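Local structure of zebrafish RNase5 (Danio rerio, 3LJE) at residues K2-V7 with K113-H118; T60-D65 with R105-G110; F14-V19 with K35-G40. The protein probably cleaves RNA as a member of the pancreatic ribonuclease family, in the RNase/angiogenin subfamily of zebrafish. One frame throughout, in Å; residues are numbered along the deposited sequence. Where two conformers were deposited one is given.

Contact 1: residues K2-V7 with K113-H118; sequences KVPPDV and KGWPVH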
ATOM      1  N   LYS A   2     -19.214  -6.186   8.097  1.00 52.29           N
ATOM      2  CA  LYS A   2     -18.491  -7.421   7.628  1.00 52.97           C
ATOM      3  C   LYS A   2     -17.881  -7.298   6.212  1.00 52.22           C
ATOM      4  O   LYS A   2     -18.520  -6.778   5.300  1.00 53.31           O
ATOM      5  CB  LYS A   2     -19.420  -8.670   7.610  1.00 53.70           C
ATOM      6  CG  LYS A   2     -18.674  -9.968   7.973  1.00 55.90           C
ATOM      7  CD  LYS A   2     -18.545 -11.011   6.830  1.00 57.23           C
ATOM      8  CE  LYS A   2     -19.849 -11.799   6.642  1.00 57.61           C
ATOM      9  NZ  LYS A   2     -20.240 -11.919   5.175  1.00 57.94           N
ATOM     10  N   VAL A   3     -16.655  -7.790   6.022  1.00 49.94           N
ATOM     11  CA  VAL A   3     -16.057  -7.766   4.693  1.00 47.33           C
ATOM     12  C   VAL A   3     -16.435  -9.133   4.104  1.00 46.41           C
ATOM     13  O   VAL A   3     -16.352 -10.132   4.803  1.00 46.76           O
ATOM     14  CB  VAL A   3     -14.483  -7.629   4.772  1.00 46.32           C
ATOM     15  CG1 VAL A   3     -13.845  -7.706   3.360  1.00 43.50           C
ATOM     16  CG2 VAL A   3     -14.131  -6.342   5.478  1.00 44.13           C
ATOM     17  N   PRO A   4     -16.832  -9.193   2.829  1.00 45.73           N
ATOM     18  CA  PRO A   4     -17.189 -10.503   2.279  1.00 45.32           C
ATOM     19  C   PRO A   4     -16.006 -11.426   2.392  1.00 45.30           C
ATOM     20  O   PRO A   4     -14.869 -10.998   2.351  1.00 45.84           O
ATOM     21  CB  PRO A   4     -17.577 -10.189   0.828  1.00 45.88           C
ATOM     22  CG  PRO A   4     -18.122  -8.735   0.912  1.00 45.58           C
ATOM     23  CD  PRO A   4     -17.154  -8.090   1.890  1.00 45.50           C
ATOM     24  N   PRO A   5     -16.246 -12.745   2.475  1.00 45.18           N
ATOM     25  CA  PRO A   5     -15.077 -13.611   2.608  1.00 42.91           C
ATOM     26  C   PRO A   5     -14.289 -13.835   1.371  1.00 41.38           C
ATOM     27  O   PRO A   5     -13.157 -14.314   1.449  1.00 39.76           O
ATOM     28  CB  PRO A   5     -15.672 -14.904   3.208  1.00 44.58           C
ATOM     29  CG  PRO A   5     -17.036 -14.931   2.561  1.00 44.52           C
ATOM     30  CD  PRO A   5     -17.497 -13.493   2.761  1.00 45.00           C
ATOM     31  N   ASP A   6     -14.823 -13.521   0.196  1.00 40.19           N
ATOM     32  CA  ASP A   6     -13.922 -13.731  -0.945  1.00 39.96           C
ATOM     33  C   ASP A   6     -13.044 -12.493  -1.104  1.00 37.64           C
ATOM     34  O   ASP A   6     -12.136 -12.469  -1.925  1.00 37.93           O
ATOM     35  CB  ASP A   6     -14.676 -13.919  -2.236  1.00 42.19           C
ATOM     36  CG  ASP A   6     -15.711 -12.873  -2.433  1.00 45.43           C
ATOM     37  OD1 ASP A   6     -16.437 -12.560  -1.469  1.00 46.07           O
ATOM     38  OD2 ASP A   6     -15.794 -12.342  -3.563  1.00 48.51           O
ATOM     39  N   VAL A   7     -13.326 -11.471  -0.319  1.00 35.78           N
ATOM     40  CA  VAL A   7     -12.572 -10.206  -0.422  1.00 32.79           C
ATOM     41  C   VAL A   7     -11.620 -10.035   0.757  1.00 33.29           C
ATOM     42  O   VAL A   7     -10.547  -9.470   0.616  1.00 30.90           O
ATOM     43  CB  VAL A   7     -13.537  -9.016  -0.369  1.00 32.16           C
ATOM     44  CG1 VAL A   7     -12.743  -7.694  -0.230  1.00 30.28           C
ATOM     45  CG2 VAL A   7     -14.395  -8.948  -1.699  1.00 32.65           C
ATOM     46  N   LYS A 113     -16.193  -4.953  -4.431  1.00 26.82           N
ATOM     47  CA  LYS A 113     -17.414  -4.801  -3.637  1.00 28.51           C
ATOM     48  C   LYS A 113     -17.303  -3.699  -2.564  1.00 27.16           C
ATOM     49  O   LYS A 113     -17.855  -3.867  -1.484  1.00 26.64           O
ATOM     50  CB  LYS A 113     -17.790  -6.131  -2.950  1.00 31.67           C
ATOM     51  CG  LYS A 113     -18.183  -7.339  -3.939  1.00 35.10           C
ATOM     52  CD  LYS A 113     -18.287  -8.693  -3.179  1.00 36.06           C
ATOM     53  CE  LYS A 113     -18.086  -9.936  -4.066  1.00 39.66           C
ATOM     54  NZ  LYS A 113     -16.743  -9.916  -4.878  1.00 40.87           N
ATOM     55  N   GLY A 114     -16.639  -2.583  -2.904  1.00 25.72           N
ATOM     56  CA  GLY A 114     -16.490  -1.443  -2.027  1.00 25.37           C
ATOM     57  C   GLY A 114     -15.231  -1.509  -1.115  1.00 25.23           C
ATOM     58  O   GLY A 114     -15.019  -0.587  -0.276  1.00 26.88           O
ATOM     59  N   TRP A 115     -14.443  -2.585  -1.203  1.00 22.58           N
ATOM     60  CA  TRP A 115     -13.226  -2.668  -0.288  1.00 22.24           C
ATOM     61  C   TRP A 115     -11.955  -2.577  -1.076  1.00 20.60           C
ATOM     62  O   TRP A 115     -11.841  -3.169  -2.175  1.00 20.85           O
ATOM     63  CB  TRP A 115     -13.184  -4.014   0.437  1.00 23.58           C
ATOM     64  CG  TRP A 115     -14.410  -4.263   1.225  1.00 27.03           C
ATOM     65  CD1 TRP A 115     -15.565  -4.939   0.820  1.00 29.55           C
ATOM     66  CD2 TRP A 115     -14.680  -3.731   2.506  1.00 29.40           C
ATOM     67  NE1 TRP A 115     -16.530  -4.833   1.804  1.00 31.18           N
ATOM     68  CE2 TRP A 115     -16.020  -4.109   2.850  1.00 31.42           C
ATOM     69  CE3 TRP A 115     -13.930  -2.970   3.403  1.00 28.70           C
ATOM     70  CZ2 TRP A 115     -16.608  -3.737   4.072  1.00 32.78           C
ATOM     71  CZ3 TRP A 115     -14.488  -2.589   4.602  1.00 32.46           C
ATOM     72  CH2 TRP A 115     -15.823  -2.971   4.938  1.00 33.65           C
ATOM     73  N   PRO A 116     -10.928  -1.905  -0.516  1.00 19.15           N
ATOM     74  CA  PRO A 116      -9.675  -1.826  -1.296  1.00 18.73           C
ATOM     75  C   PRO A 116      -8.893  -3.155  -1.270  1.00 20.84           C
ATOM     76  O   PRO A 116      -8.692  -3.734  -0.185  1.00 20.28           O
ATOM     77  CB  PRO A 116      -8.873  -0.717  -0.603  1.00 18.27           C
ATOM     78  CG  PRO A 116      -9.406  -0.797   0.939  1.00 15.31           C
ATOM     79  CD  PRO A 116     -10.923  -1.118   0.735  1.00 17.85           C
ATOM     80  N   VAL A 117      -8.423  -3.610  -2.432  1.00 19.34           N
ATOM     81  CA  VAL A 117      -7.678  -4.884  -2.483  1.00 20.63           C
ATOM     82  C   VAL A 117      -6.355  -4.748  -3.169  1.00 21.34           C
ATOM     83  O   VAL A 117      -5.594  -5.741  -3.274  1.00 24.14           O
ATOM     84  CB  VAL A 117      -8.591  -5.936  -3.274  1.00 20.69           C
ATOM     85  CG1 VAL A 117      -9.792  -6.229  -2.397  1.00 23.69           C
ATOM     86  CG2 VAL A 117      -9.037  -5.317  -4.654  1.00 19.64           C
ATOM     87  N   HIS A 118      -6.026  -3.551  -3.711  1.00 20.39           N
ATOM     88  CA  HIS A 118      -4.775  -3.451  -4.412  1.00 19.64           C
ATOM     89  C   HIS A 118      -4.375  -1.977  -4.468  1.00 18.09           C
ATOM     90  O   HIS A 118      -5.241  -1.113  -4.549  1.00 18.31           O
ATOM     91  CB  HIS A 118      -5.005  -4.020  -5.867  1.00 21.82           C
ATOM     92  CG  HIS A 118      -3.899  -3.743  -6.818  1.00 26.07           C
ATOM     93  ND1 HIS A 118      -2.711  -4.455  -6.813  1.00 26.43           N
ATOM     94  CD2 HIS A 118      -3.780  -2.804  -7.810  1.00 26.02           C
ATOM     95  CE1 HIS A 118      -1.905  -3.977  -7.753  1.00 26.60           C
ATOM     96  NE2 HIS A 118      -2.526  -2.979  -8.372  1.00 29.01           N
TER

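Contact 2: residues T60-D65 with R105-G110; sequences TTVCGD and RYIVLG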
ATOM      1  N   THR A  60     -10.737   3.629   2.337  1.00 16.21           N
ATOM      2  CA  THR A  60     -11.832   2.818   1.741  1.00 18.85           C
ATOM      3  C   THR A  60     -12.848   3.699   0.966  1.00 21.22           C
ATOM      4  O   THR A  60     -13.505   3.221   0.020  1.00 21.67           O
ATOM      5  CB  THR A  60     -12.447   1.940   2.872  1.00 19.67           C
ATOM      6  OG1 THR A  60     -11.423   1.031   3.289  1.00 20.38           O
ATOM      7  CG2 THR A  60     -13.712   1.110   2.392  1.00 19.39           C
ATOM      8  N   THR A  61     -13.001   4.973   1.366  1.00 19.71           N
ATOM      9  CA  THR A  61     -13.911   5.887   0.618  1.00 19.09           C
ATOM     10  C   THR A  61     -13.483   6.039  -0.851  1.00 18.86           C
ATOM     11  O   THR A  61     -14.309   6.409  -1.672  1.00 18.04           O
ATOM     12  CB  THR A  61     -13.984   7.366   1.236  1.00 18.39           C
ATOM     13  OG1 THR A  61     -12.710   8.022   1.127  1.00 19.25           O
ATOM     14  CG2 THR A  61     -14.462   7.271   2.725  1.00 20.65           C
ATOM     15  N   VAL A  62     -12.208   5.775  -1.158  1.00 17.68           N
ATOM     16  CA  VAL A  62     -11.811   5.813  -2.583  1.00 18.53           C
ATOM     17  C   VAL A  62     -12.583   4.721  -3.377  1.00 20.33           C
ATOM     18  O   VAL A  62     -12.867   4.885  -4.603  1.00 19.43           O
ATOM     19  CB  VAL A  62     -10.297   5.594  -2.743  1.00 17.51           C
ATOM     20  CG1 VAL A  62      -9.858   5.624  -4.262  1.00 15.71           C
ATOM     21  CG2 VAL A  62      -9.612   6.808  -2.063  1.00 17.35           C
ATOM     22  N   CYS A  63     -12.933   3.646  -2.683  1.00 18.83           N
ATOM     23  CA  CYS A  63     -13.661   2.552  -3.335  1.00 22.81           C
ATOM     24  C   CYS A  63     -15.165   2.843  -3.215  1.00 25.14           C
ATOM     25  O   CYS A  63     -16.000   1.985  -3.576  1.00 25.50           O
ATOM     26  CB  CYS A  63     -13.374   1.207  -2.637  1.00 20.86           C
ATOM     27  SG  CYS A  63     -11.699   0.625  -2.981  1.00 21.18           S
ATOM     28  N   GLY A  64     -15.489   3.996  -2.610  1.00 25.13           N
ATOM     29  CA  GLY A  64     -16.890   4.339  -2.420  1.00 26.15           C
ATOM     30  C   GLY A  64     -17.124   5.697  -3.014  1.00 26.56           C
ATOM     31  O   GLY A  64     -16.676   6.046  -4.110  1.00 26.49           O
ATOM     32  N   ASP A  65     -17.728   6.518  -2.166  1.00 28.72           N
ATOM     33  CA  ASP A  65     -18.127   7.835  -2.535  1.00 30.53           C
ATOM     34  C   ASP A  65     -17.115   8.822  -3.006  1.00 30.29           C
ATOM     35  O   ASP A  65     -17.464   9.708  -3.758  1.00 32.94           O
ATOM     36  CB  ASP A  65     -18.886   8.425  -1.327  1.00 34.25           C
ATOM     37  CG  ASP A  65     -19.654   9.620  -1.700  1.00 37.96           C
ATOM     38  OD1 ASP A  65     -20.577   9.427  -2.520  1.00 39.61           O
ATOM     39  OD2 ASP A  65     -19.325  10.732  -1.204  1.00 39.78           O
ATOM     40  N   ARG A 105       0.104  12.431  -3.591  1.00 19.53           N
ATOM     41  CA  ARG A 105      -0.344  12.065  -4.882  1.00 22.87           C
ATOM     42  C   ARG A 105      -1.724  11.506  -4.858  1.00 20.83           C
ATOM     43  O   ARG A 105      -2.241  11.073  -3.843  1.00 19.74           O
ATOM     44  CB  ARG A 105       0.635  11.014  -5.446  1.00 27.14           C
ATOM     45  CG  ARG A 105       0.760   9.772  -4.641  1.00 30.33           C
ATOM     46  CD  ARG A 105       1.813   8.770  -5.280  1.00 39.12           C
ATOM     47  NE  ARG A 105       1.303   8.327  -6.607  1.00 47.68           N
ATOM     48  CZ  ARG A 105       0.815   7.109  -6.929  1.00 49.98           C
ATOM     49  NH1 ARG A 105       0.780   6.138  -6.013  1.00 52.10           N
ATOM     50  NH2 ARG A 105       0.385   6.846  -8.181  1.00 50.94           N
ATOM     51  N   TYR A 106      -2.360  11.511  -6.045  1.00 18.98           N
ATOM     52  CA  TYR A 106      -3.652  10.910  -6.203  1.00 18.14           C
ATOM     53  C   TYR A 106      -3.386   9.383  -6.187  1.00 20.67           C
ATOM     54  O   TYR A 106      -2.626   8.901  -7.047  1.00 26.43           O
ATOM     55  CB  TYR A 106      -4.284  11.336  -7.581  1.00 16.28           C
ATOM     56  CG  TYR A 106      -4.729  12.798  -7.482  1.00 16.31           C
ATOM     57  CD1 TYR A 106      -5.947  13.119  -7.044  1.00 17.21           C
ATOM     58  CD2 TYR A 106      -3.809  13.843  -7.790  1.00 17.81           C
ATOM     59  CE1 TYR A 106      -6.354  14.461  -6.873  1.00 19.29           C
ATOM     60  CE2 TYR A 106      -4.184  15.222  -7.639  1.00 18.81           C
ATOM     61  CZ  TYR A 106      -5.464  15.498  -7.188  1.00 18.83           C
ATOM     62  OH  TYR A 106      -5.896  16.803  -7.133  1.00 21.64           O
ATOM     63  N   ILE A 107      -4.029   8.640  -5.310  1.00 17.48           N
ATOM     64  CA  ILE A 107      -3.759   7.241  -5.212  1.00 15.63           C
ATOM     65  C   ILE A 107      -4.805   6.503  -6.070  1.00 15.94           C
ATOM     66  O   ILE A 107      -5.959   6.923  -6.136  1.00 17.03           O
ATOM     67  CB  ILE A 107      -3.795   6.755  -3.757  1.00 16.28           C
ATOM     68  CG1 ILE A 107      -5.157   7.107  -3.069  1.00 15.09           C
ATOM     69  CG2 ILE A 107      -2.592   7.391  -2.992  1.00 14.55           C
ATOM     70  CD1 ILE A 107      -5.377   6.465  -1.690  1.00 17.70           C
ATOM     71  N   VAL A 108      -4.352   5.377  -6.626  1.00 14.71           N
ATOM     72  CA  VAL A 108      -5.189   4.552  -7.500  1.00 13.79           C
ATOM     73  C   VAL A 108      -5.242   3.164  -6.865  1.00 15.00           C
ATOM     74  O   VAL A 108      -4.193   2.558  -6.663  1.00 16.79           O
ATOM     75  CB  VAL A 108      -4.536   4.481  -8.870  1.00 15.32           C
ATOM     76  CG1 VAL A 108      -5.442   3.551  -9.774  1.00 15.87           C
ATOM     77  CG2 VAL A 108      -4.460   5.955  -9.459  1.00 17.60           C
ATOM     78  N   LEU A 109      -6.454   2.701  -6.617  1.00 14.93           N
ATOM     79  CA  LEU A 109      -6.695   1.418  -5.955  1.00 16.66           C
ATOM     80  C   LEU A 109      -7.526   0.448  -6.772  1.00 17.43           C
ATOM     81  O   LEU A 109      -8.342   0.899  -7.591  1.00 18.93           O
ATOM     82  CB  LEU A 109      -7.508   1.678  -4.704  1.00 15.89           C
ATOM     83  CG  LEU A 109      -6.964   2.746  -3.689  1.00 15.84           C
ATOM     84  CD1 LEU A 109      -7.936   2.812  -2.424  1.00 15.67           C
ATOM     85  CD2 LEU A 109      -5.481   2.463  -3.369  1.00 15.54           C
ATOM     86  N   GLY A 110      -7.297  -0.843  -6.564  1.00 17.46           N
ATOM     87  CA  GLY A 110      -8.203  -1.881  -7.084  1.00 17.16           C
ATOM     88  C   GLY A 110      -9.169  -2.012  -5.934  1.00 19.46           C
ATOM     89  O   GLY A 110      -8.781  -1.928  -4.717  1.00 19.64           O
TER

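Contact 3: residues F14-V19 with K35-G40; sequences FLRQHV and KKITAG. With ACT (acetate ion), chain B; SO4 (sulfate ion), chain C.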
ATOM      1  N   PHE A  14      -3.957  -5.845   1.829  1.00 15.65           N
ATOM      2  CA  PHE A  14      -3.794  -4.409   1.412  1.00 15.99           C
ATOM      3  C   PHE A  14      -3.550  -3.547   2.673  1.00 15.58           C
ATOM      4  O   PHE A  14      -2.740  -2.609   2.680  1.00 17.32           O
ATOM      5  CB  PHE A  14      -5.109  -3.992   0.718  1.00 15.36           C
ATOM      6  CG  PHE A  14      -5.191  -2.511   0.417  1.00 16.97           C
ATOM      7  CD1 PHE A  14      -4.603  -1.996  -0.756  1.00 16.91           C
ATOM      8  CD2 PHE A  14      -5.802  -1.627   1.374  1.00 17.84           C
ATOM      9  CE1 PHE A  14      -4.624  -0.565  -0.979  1.00 17.90           C
ATOM     10  CE2 PHE A  14      -5.816  -0.233   1.153  1.00 16.14           C
ATOM     11  CZ  PHE A  14      -5.231   0.295  -0.027  1.00 15.22           C
ATOM     12  N   LEU A  15      -4.317  -3.777   3.712  1.00 16.83           N
ATOM     13  CA  LEU A  15      -4.105  -2.992   4.932  1.00 18.41           C
ATOM     14  C   LEU A  15      -2.665  -3.159   5.453  1.00 18.21           C
ATOM     15  O   LEU A  15      -2.017  -2.205   5.845  1.00 16.40           O
ATOM     16  CB  LEU A  15      -5.020  -3.445   6.110  1.00 19.64           C
ATOM     17  CG  LEU A  15      -6.533  -3.258   5.822  1.00 20.51           C
ATOM     18  CD1 LEU A  15      -7.252  -3.692   7.132  1.00 25.02           C
ATOM     19  CD2 LEU A  15      -6.899  -1.876   5.390  1.00 19.74           C
ATOM     20  N   ARG A  16      -2.230  -4.420   5.504  1.00 16.70           N
ATOM     21  CA  ARG A  16      -0.903  -4.707   5.980  1.00 17.24           C
ATOM     22  C   ARG A  16       0.163  -4.100   5.132  1.00 17.02           C
ATOM     23  O   ARG A  16       1.160  -3.540   5.640  1.00 17.85           O
ATOM     24  CB  ARG A  16      -0.688  -6.257   6.050  1.00 17.62           C
ATOM     25  CG  ARG A  16       0.813  -6.630   6.312  1.00 21.65           C
ATOM     26  CD  ARG A  16       1.077  -8.126   6.653  1.00 22.66           C
ATOM     27  NE  ARG A  16       0.634  -9.002   5.549  1.00 24.56           N
ATOM     28  CZ  ARG A  16       1.365  -9.285   4.468  1.00 25.84           C
ATOM     29  NH1 ARG A  16       2.641  -8.808   4.302  1.00 22.93           N
ATOM     30  NH2 ARG A  16       0.777  -9.961   3.494  1.00 26.40           N
ATOM     31  N   GLN A  17       0.014  -4.191   3.834  1.00 15.79           N
ATOM     32  CA  GLN A  17       1.100  -3.678   3.034  1.00 16.37           C
ATOM     33  C   GLN A  17       1.036  -2.188   2.678  1.00 15.20           C
ATOM     34  O   GLN A  17       2.065  -1.634   2.313  1.00 15.47           O
ATOM     35  CB  GLN A  17       1.091  -4.408   1.681  1.00 19.42           C
ATOM     36  CG  GLN A  17       1.280  -5.922   1.809  1.00 22.07           C
ATOM     37  CD  GLN A  17       1.385  -6.529   0.415  1.00 27.29           C
ATOM     38  OE1 GLN A  17       2.338  -7.251   0.123  1.00 34.01           O
ATOM     39  NE2 GLN A  17       0.450  -6.227  -0.433  1.00 24.22           N
ATOM     40  N   HIS A  18      -0.164  -1.600   2.762  1.00 14.70           N
ATOM     41  CA  HIS A  18      -0.322  -0.241   2.262  1.00 14.45           C
ATOM     42  C   HIS A  18      -1.001   0.802   3.117  1.00 14.86           C
ATOM     43  O   HIS A  18      -1.132   1.983   2.669  1.00 13.94           O
ATOM     44  CB  HIS A  18      -1.075  -0.293   0.888  1.00 13.14           C
ATOM     45  CG  HIS A  18      -0.331  -1.101  -0.138  1.00 17.05           C
ATOM     46  ND1 HIS A  18       0.898  -0.717  -0.621  1.00 14.67           N
ATOM     47  CD2 HIS A  18      -0.607  -2.310  -0.707  1.00 15.67           C
ATOM     48  CE1 HIS A  18       1.364  -1.635  -1.462  1.00 16.23           C
ATOM     49  NE2 HIS A  18       0.478  -2.616  -1.537  1.00 16.31           N
ATOM     50  N   VAL A  19      -1.359   0.455   4.340  1.00 13.61           N
ATOM     51  CA  VAL A  19      -2.069   1.432   5.166  1.00 14.76           C
ATOM     52  C   VAL A  19      -1.308   1.618   6.481  1.00 15.97           C
ATOM     53  O   VAL A  19      -1.177   0.651   7.308  1.00 15.87           O
ATOM     54  CB  VAL A  19      -3.507   0.933   5.494  1.00 15.28           C
ATOM     55  CG1 VAL A  19      -4.286   1.954   6.331  1.00 17.80           C
ATOM     56  CG2 VAL A  19      -4.370   0.718   4.150  1.00 16.62           C
ATOM     57  N   LYS A  35       6.399  -6.144   8.804  1.00 17.35           N
ATOM     58  CA  LYS A  35       5.070  -6.462   8.149  1.00 18.22           C
ATOM     59  C   LYS A  35       5.321  -7.587   7.175  1.00 18.13           C
ATOM     60  O   LYS A  35       4.398  -8.081   6.458  1.00 19.27           O
ATOM     61  CB  LYS A  35       4.508  -5.195   7.427  0.86 18.21           C
ATOM     62  CG  LYS A  35       4.117  -3.965   8.416  0.86 18.65           C
ATOM     63  CD  LYS A  35       4.002  -2.670   7.561  0.86 19.25           C
ATOM     64  CE  LYS A  35       3.920  -1.375   8.462  0.86 21.44           C
ATOM     65  NZ  LYS A  35       2.575  -1.316   9.071  0.86 19.14           N
ATOM     66  N   LYS A  36       6.556  -8.061   7.136  1.00 18.25           N
ATOM     67  CA  LYS A  36       6.862  -9.153   6.248  1.00 20.19           C
ATOM     68  C   LYS A  36       6.455  -8.930   4.772  1.00 23.05           C
ATOM     69  O   LYS A  36       5.873  -9.828   4.083  1.00 23.33           O
ATOM     70  CB  LYS A  36       6.195 -10.449   6.761  1.00 24.91           C
ATOM     71  CG  LYS A  36       6.658 -10.802   8.179  1.00 27.87           C
ATOM     72  CD  LYS A  36       6.277 -12.332   8.471  1.00 33.01           C
ATOM     73  CE  LYS A  36       7.171 -12.987   9.531  1.00 33.48           C
ATOM     74  NZ  LYS A  36       7.292 -12.144  10.737  1.00 39.29           N
ATOM     75  N   ILE A  37       6.826  -7.776   4.241  1.00 20.52           N
ATOM     76  CA  ILE A  37       6.395  -7.475   2.884  1.00 21.93           C
ATOM     77  C   ILE A  37       7.501  -7.897   1.942  1.00 24.74           C
ATOM     78  O   ILE A  37       8.550  -7.239   1.912  1.00 26.91           O
ATOM     79  CB  ILE A  37       6.165  -5.998   2.740  1.00 19.90           C
ATOM     80  CG1 ILE A  37       5.054  -5.652   3.764  1.00 17.75           C
ATOM     81  CG2 ILE A  37       5.723  -5.595   1.242  1.00 19.47           C
ATOM     82  CD1 ILE A  37       4.900  -4.141   3.897  1.00 19.86           C
ATOM     83  N   THR A  38       7.271  -8.984   1.206  1.00 26.34           N
ATOM     84  CA  THR A  38       8.299  -9.491   0.251  1.00 29.08           C
ATOM     85  C   THR A  38       7.773  -9.458  -1.166  1.00 29.93           C
ATOM     86  O   THR A  38       6.648  -9.090  -1.380  1.00 28.54           O
ATOM     87  CB  THR A  38       8.657 -10.952   0.587  1.00 31.07           C
ATOM     88  OG1 THR A  38       7.491 -11.742   0.513  1.00 33.62           O
ATOM     89  CG2 THR A  38       9.187 -11.073   1.962  1.00 30.84           C
ATOM     90  N   ALA A  39       8.624  -9.858  -2.112  1.00 32.94           N
ATOM     91  CA  ALA A  39       8.202  -9.919  -3.491  1.00 37.77           C
ATOM     92  C   ALA A  39       7.436 -11.241  -3.608  1.00 41.80           C
ATOM     93  O   ALA A  39       8.041 -12.305  -3.510  1.00 42.37           O
ATOM     94  CB  ALA A  39       9.367  -9.888  -4.457  1.00 34.17           C
ATOM     95  N   GLY A  40       6.126 -11.178  -3.788  1.00 46.59           N
ATOM     96  CA  GLY A  40       5.224 -12.336  -3.906  1.00 50.98           C
ATOM     97  C   GLY A  40       5.715 -13.757  -3.510  1.00 54.59           C
ATOM     98  O   GLY A  40       6.366 -14.433  -4.291  1.00 55.56           O
TER
HETATM   99  C   ACT B5000       3.741 -10.698   1.304  1.00 50.50           C
HETATM  100  O   ACT B5000       2.769 -11.296   1.816  1.00 50.29           O
HETATM  101  OXT ACT B5000       3.833  -9.458   1.169  1.00 49.82           O
HETATM  102  CH3 ACT B5000       4.903 -11.556   0.797  1.00 51.15           C
HETATM  103  S   SO4 C1000      -0.013  -4.626  -4.357  0.89 44.49           S
HETATM  104  O1  SO4 C1000       0.713  -3.594  -5.335  0.89 40.13           O
HETATM  105  O2  SO4 C1000      -1.415  -4.168  -3.852  0.89 31.93           O
HETATM  106  O3  SO4 C1000      -0.149  -5.960  -5.077  0.89 41.74           O
HETATM  107  O4  SO4 C1000       1.023  -4.813  -3.174  0.89 35.25           O
HETATM  108  O   HOH W   1       0.825  -1.259   7.160  1.00 26.06           O
HETATM  109  O   HOH W   2       3.983  -7.696  -2.219  1.00 35.76           O

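Contact 1: residues K2-V7 with K113-H118
Val-3 sets its CG2 methyl on one face of the Trp-115 indole. The methyl lies 3.6 Å from the centroid of the six-membered ring, only 4° off the ring normal, which makes a CH-pi contact. CG2 of Val-3 stands anti to the carbonyl carbon, and the other methyl, CG1, is left near CG and CD1 of the same indole. Pro-4 continues the row at the pyrrole end of the indole. Its CD comes within 3.3 Å of Trp-115 NE1, at an oblique approach. Val-7 CG1 packs on CB of Trp-115, 3.8 Å away, and reaches obliquely to CG and CD1 of the ring. The same Val-7 methyl also touches Val-117 CG1 at 3.9 Å. This is the tight part of the contact.

The chain leading into helix 8-18 of the pancreatic ribonuclease fold lies here against the start of strand 115-119. Val-117 and His-118 both face Gly-110 of the neighbouring strand, a classic beta bulge. Tyr-11 of helix 8-18 also meets the Trp-115 ring, edge-to-face.

The solvent side is looser and carries the charge. Asp-6 and Lys-113 reach toward each other tip to tip. Lys-113 NZ donates to Asp-6 OD2 at 2.9 Å in a salt bridge, and OD2 accepts with its syn lone pair. A bend at the last torsion (chi4 54°) puts NZ there. Behind the ammonium, the Lys-113 and Pro-4 side chains slide past each other in opposite directions, Lys-113 CD 4.1 Å from Pro-4 CG. Both residues of the ion pair are exposed.

Contact 2: residues T60-D65 with R105-G110
Val-62 and Leu-109 meet in the buried interior, their side chains crossing at about a right angle. Leu-109 can be followed outward from the strand. Its CB points toward segment 60-65. CG stands anti to the carbonyl carbon (chi1 -53°) and lies 4.1 Å from Val-62 CG1. CD1 makes the main contact. It sits 3.7 Å from Val-62 CB and 3.9 Å from Val-62 CG1, against the root and one branch of the valine. The same methyl lies 4.4 Å from Cys-63 SG. CD2, the other tip, touches the Phe-14 ring of helix 8-18. The second methyl of Val-62, CG2, faces Ile-107 CD1 more loosely, at 4.3 Å.

The contact is thus apolar, and several backbone groups are bonded elsewhere. Leu-109 pairs with Phe-74 in the sheet, and Cys-63 N is bonded to Thr-60 O within its own turn. Phe-80 packs on both Val-62 and Ile-107.

A covalent link reinforces the packing: Cys-63 SG is joined to Cys-111 SG, just beyond the strand segment. A turn after helix 56-60, packed on the antiparallel sheet and tied to it by a disulfide, belongs to the pancreatic ribonuclease fold.

Contact 3: residues F14-V19 with K35-G40
Arg-16 NH1 donates a hydrogen bond of 2.9 Å to Lys-35 O and a long, weak one to OXT of an acetate ion. The N-H...O angle to Lys-35 O is 147°. The donor lies nearly along the C=O axis of the lysine, and the oxygen is tilted 18° out of the guanidinium plane. A bend at chi3 (60°) turns NE of Arg-16 out of the otherwise extended chain. The side chains of Arg-16 and Lys-35 slide past each other in opposite directions, Arg-16 CG 4.1 Å from Lys-35 CB.

Arg-16 NH2 also holds the acetate, donating to its O at 2.9 Å. The ion is probably from the crystallisation liquor, and the exact place of its methyl is doubtful. Gln-17 CG lies over one guanidinium face.

In the conformer given, Lys-35 NZ donates to water 1 and has a salt bridge to Asp-20. The water lies 2.8 Å from both Arg-16 O and Val-19 O. Beside these bonds, Ile-37 CD1 packs 3.9 Å from Gln-17 CA. Water 2 bridges Gln-17 OE1 and Thr-38 O.

Helix 28-34 ends in a Schellman motif at Lys-36, and the residues there pack beside helix 8-18. His-18 NE2 donates a nearly straight bond of 2.8 Å to sulfate O4, which sits at the ring edge. His-18 ND1 is held by Thr-50 O, and the sulfate is also bonded by Lys-46 NZ and Tyr-119 N. A histidine on the N-terminal helix belongs to the active site of related pancreatic ribonucleases, and the position of His-18 is consistent with that role. The sulfate, probably from the crystallisation liquor, may mark a site for the phosphate of RNA.

Overall arrangement
Contact 1 joins the start of the chain to a strand near its end, and contacts 2 and 3 are nested inside the loop it closes. Contact 3 closes before contact 2 opens. The centres of contacts 1 and 2 lie about 13 Å apart. Those of contacts 1 and 3 are about 16 Å apart, and those of contacts 2 and 3 about 18 Å. Contacts 1 and 2 share the antiparallel sheet, where strands 97-112 and 115-119 are neighbours; Val-117 N and Gly-110 O probably bond there. Contact 3 reaches both through Phe-14 of helix 8-18, which packs on Pro-116 and Leu-109. The N-terminal helix is thereby fitted against the sheet, and the sulfate is bonded by both His-18 and strand 115-119.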